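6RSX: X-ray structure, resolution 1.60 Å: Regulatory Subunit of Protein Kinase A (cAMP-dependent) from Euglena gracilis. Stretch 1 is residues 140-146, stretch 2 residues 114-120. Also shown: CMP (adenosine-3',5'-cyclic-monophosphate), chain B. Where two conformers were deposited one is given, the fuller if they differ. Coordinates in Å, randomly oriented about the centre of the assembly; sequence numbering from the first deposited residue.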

# COMPACT_ATOMS: atom_id res chain seq x y z
N ASP A 140 -15.99 7.22 12.74
CA ASP A 140 -17.25 6.49 12.73
C ASP A 140 -17.74 6.26 11.30
O ASP A 140 -17.17 6.74 10.31
CB ASP A 140 -18.28 7.21 13.60
CG ASP A 140 -18.72 8.56 13.03
OD1 ASP A 140 -18.55 8.86 11.83
OD2 ASP A 140 -19.28 9.34 13.84
N ARG A 141 -18.85 5.51 11.19
CA ARG A 141 -19.28 5.06 9.87
C ARG A 141 -19.67 6.24 8.99
O ARG A 141 -19.31 6.29 7.81
CB ARG A 141 -20.46 4.08 10.01
CG ARG A 141 -20.96 3.57 8.69
CD ARG A 141 -22.14 2.60 8.86
NE ARG A 141 -22.67 2.25 7.55
CZ ARG A 141 -23.61 2.96 6.93
NH1 ARG A 141 -24.14 4.03 7.51
NH2 ARG A 141 -24.04 2.59 5.72
N ASP A 142 -20.46 7.18 9.54
CA ASP A 142 -20.92 8.30 8.73
C ASP A 142 -19.76 9.14 8.23
O ASP A 142 -19.76 9.58 7.07
CB ASP A 142 -21.88 9.18 9.53
CG ASP A 142 -23.22 8.50 9.76
OD1 ASP A 142 -23.46 7.43 9.13
OD2 ASP A 142 -24.00 9.03 10.58
N THR A 143 -18.74 9.35 9.08
CA THR A 143 -17.59 10.13 8.65
C THR A 143 -16.78 9.38 7.60
O THR A 143 -16.39 9.96 6.57
CB THR A 143 -16.70 10.50 9.84
OG1 THR A 143 -17.50 11.15 10.83
CG2 THR A 143 -15.58 11.43 9.40
N PHE A 144 -16.57 8.08 7.82
CA PHE A 144 -15.89 7.26 6.83
C PHE A 144 -16.59 7.35 5.48
O PHE A 144 -15.94 7.57 4.44
CB PHE A 144 -15.82 5.79 7.28
CG PHE A 144 -15.17 4.89 6.27
CD1 PHE A 144 -15.89 4.33 5.23
CD2 PHE A 144 -13.80 4.61 6.35
CE1 PHE A 144 -15.32 3.50 4.29
CE2 PHE A 144 -13.17 3.78 5.40
CZ PHE A 144 -13.93 3.22 4.34
N ARG A 145 -17.92 7.19 5.48
CA ARG A 145 -18.70 7.22 4.24
C ARG A 145 -18.56 8.55 3.53
O ARG A 145 -18.52 8.59 2.29
CB ARG A 145 -20.18 6.91 4.53
CG ARG A 145 -20.38 5.45 4.94
CD ARG A 145 -21.85 5.05 4.99
NE ARG A 145 -22.32 4.63 3.67
CZ ARG A 145 -22.12 3.43 3.14
NH1 ARG A 145 -22.59 3.14 1.93
NH2 ARG A 145 -21.45 2.50 3.83
N ARG A 146 -18.48 9.65 4.28
CA ARG A 146 -18.34 10.96 3.65
C ARG A 146 -17.01 11.12 2.93
O ARG A 146 -16.98 11.58 1.78
CB ARG A 146 -18.50 12.07 4.69
CG ARG A 146 -19.92 12.20 5.19
CD ARG A 146 -20.29 13.65 5.38
NE ARG A 146 -19.66 14.26 6.55
CZ ARG A 146 -18.81 15.27 6.51
NH1 ARG A 146 -18.33 15.77 7.64
NH2 ARG A 146 -18.46 15.80 5.34
P CMP B . -13.55 -5.41 8.14
O1P CMP B . -14.52 -4.19 8.29
O2P CMP B . -13.93 -6.66 7.46
O5' CMP B . -13.13 -5.92 9.61
C5' CMP B . -11.96 -6.70 9.81
C4' CMP B . -10.83 -5.99 9.13
O4' CMP B . -9.59 -6.69 9.14
C3' CMP B . -11.07 -5.78 7.66
O3' CMP B . -12.11 -4.86 7.42
C2' CMP B . -9.68 -5.34 7.16
O2' CMP B . -9.54 -3.95 7.38
C1' CMP B . -8.75 -6.12 8.14
N9 CMP B . -8.00 -7.20 7.52
C8 CMP B . -6.64 -7.40 7.67
N7 CMP B . -6.31 -8.50 7.03
C5 CMP B . -7.43 -8.96 6.44
C6 CMP B . -7.58 -10.06 5.64
N6 CMP B . -6.63 -11.04 5.18
N1 CMP B . -8.74 -10.37 5.12
C2 CMP B . -9.81 -9.58 5.44
N3 CMP B . -9.69 -8.46 6.23
C4 CMP B . -8.47 -8.17 6.75
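Stretch 2 (114-120) GELALMY

Residues 114 to 120 begin in a loop and pass into a short helix that runs on to Tyr120, which packs across the helix that Asp140 caps. The axes of the two helices approach to 10.0 Å, and their N-to-C directions differ by 71° (signed crossing angle -71°), so contact is concentrated near the crossing, where the CA atoms of Leu118 and Arg141 lie 6.2 Å apart. Together the two stretches bury 308 Å².

Gly114 does not touch the other stretch. Its phi/psi of 104/15 is a conformation in which a CB would be jammed against the preceding carbonyl oxygen, so glycine suits the turn; its N donates to O2' of the cyclic AMP at 2.9 Å. Glu115 serves two neighbours. Its CB lies 3.9 Å from CZ of Phe144, while its carboxylate leads away from the other helix and OE1 accepts a hydrogen bond from CMP O2' at 2.6 Å. Its side chain has chi1 of 83° (p) and chi2 of -82° (m).

Leu116 and Ala117 turn to the nucleotide through their backbone. Leu116 N makes a weak bond of 3.4 Å to CMP O3'; its partly exposed side chain starts away from stretch 1, so its bulk takes no room here. Ala117 N donates to CMP O1P at 2.9 Å, and the small methyl CB of Ala117 sits 3.3 Å from CMP O1P, beside the phosphate. Ala117 also reaches the other helix indirectly: a water donates to Ala117 O and accepts from Arg141 NE, each at 2.9 Å.

Leu118 is the centre of the contact, with 108 Å² covered. Its CA-to-CB bond points toward stretch 1, and its branched apolar side chain fills the space beside the start of that helix: CB is 3.7 Å from CD1 of Phe144, and CD1 is 4.0 Å from CA of Arg141. Its carbonyl O lies 2.6 Å from NH2 of Arg145, at the edge of the guanidinium, but the angle is too poor for a hydrogen bond. Arg145 begins sideways, and its chi3 of 85° (p) belongs to the folded path that brings its end to this oxygen.

Met119 starts away from stretch 1, yet its flexible, unbranched chain still reaches Phe144: CG lies 3.5 Å from CE1, near the ring plane, and SD is 5.5 Å from the ring centroid, also at the edge. The buried aromatic ring thus meets Glu115, Leu118 and Met119 in turn. Tyr120, partly exposed, starts away, so its large ring stays clear of stretch 1, while its N continues the helix by bonding Leu116 O at 2.9 Å.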

# COMPACT_ATOMS: atom_id res chain seq x y z
N GLY A 114 -10.73 -2.16 9.33
CA GLY A 114 -12.17 -2.02 9.54
C GLY A 114 -12.89 -1.32 8.41
O GLY A 114 -14.05 -0.94 8.56
N GLU A 115 -12.25 -1.19 7.25
CA GLU A 115 -12.88 -0.45 6.17
C GLU A 115 -13.89 -1.30 5.40
O GLU A 115 -14.84 -0.74 4.84
CB GLU A 115 -11.79 0.08 5.21
CG GLU A 115 -11.28 -0.88 4.17
CD GLU A 115 -10.19 -1.84 4.66
OE1 GLU A 115 -9.85 -1.82 5.87
OE2 GLU A 115 -9.73 -2.64 3.82
N LEU A 116 -13.71 -2.63 5.35
CA LEU A 116 -14.51 -3.45 4.44
C LEU A 116 -15.99 -3.39 4.82
O LEU A 116 -16.86 -3.18 3.97
CB LEU A 116 -14.06 -4.89 4.47
CG LEU A 116 -12.63 -5.18 3.92
CD1 LEU A 116 -12.34 -6.66 4.05
CD2 LEU A 116 -12.50 -4.71 2.47
N ALA A 117 -16.27 -3.54 6.12
CA ALA A 117 -17.69 -3.51 6.56
C ALA A 117 -18.34 -2.17 6.26
O ALA A 117 -19.54 -2.09 5.92
CB ALA A 117 -17.77 -3.81 8.07
N LEU A 118 -17.58 -1.08 6.41
CA LEU A 118 -18.11 0.25 6.16
C LEU A 118 -18.26 0.52 4.67
O LEU A 118 -19.17 1.27 4.27
CB LEU A 118 -17.26 1.32 6.82
CG LEU A 118 -16.89 1.19 8.32
CD1 LEU A 118 -16.39 2.47 9.05
CD2 LEU A 118 -17.82 0.43 9.16
N MET A 119 -17.42 -0.08 3.83
CA MET A 119 -17.54 0.14 2.39
C MET A 119 -18.65 -0.72 1.79
O MET A 119 -19.52 -0.19 1.09
CB MET A 119 -16.22 -0.17 1.70
CG MET A 119 -15.11 0.73 2.14
SD MET A 119 -13.49 0.07 1.69
CE MET A 119 -13.58 -0.05 -0.10
N TYR A 120 -18.62 -2.02 2.04
CA TYR A 120 -19.42 -2.98 1.31
C TYR A 120 -20.66 -3.43 2.09
O TYR A 120 -21.41 -4.25 1.57
CB TYR A 120 -18.59 -4.19 0.94
CG TYR A 120 -17.37 -3.81 0.11
CD1 TYR A 120 -17.51 -3.45 -1.22
CD2 TYR A 120 -16.09 -3.77 0.68
CE1 TYR A 120 -16.40 -3.08 -1.99
CE2 TYR A 120 -14.97 -3.40 -0.09
CZ TYR A 120 -15.15 -3.06 -1.41
OH TYR A 120 -14.08 -2.69 -2.18
O HOH W 1 -21.71 -0.33 6.73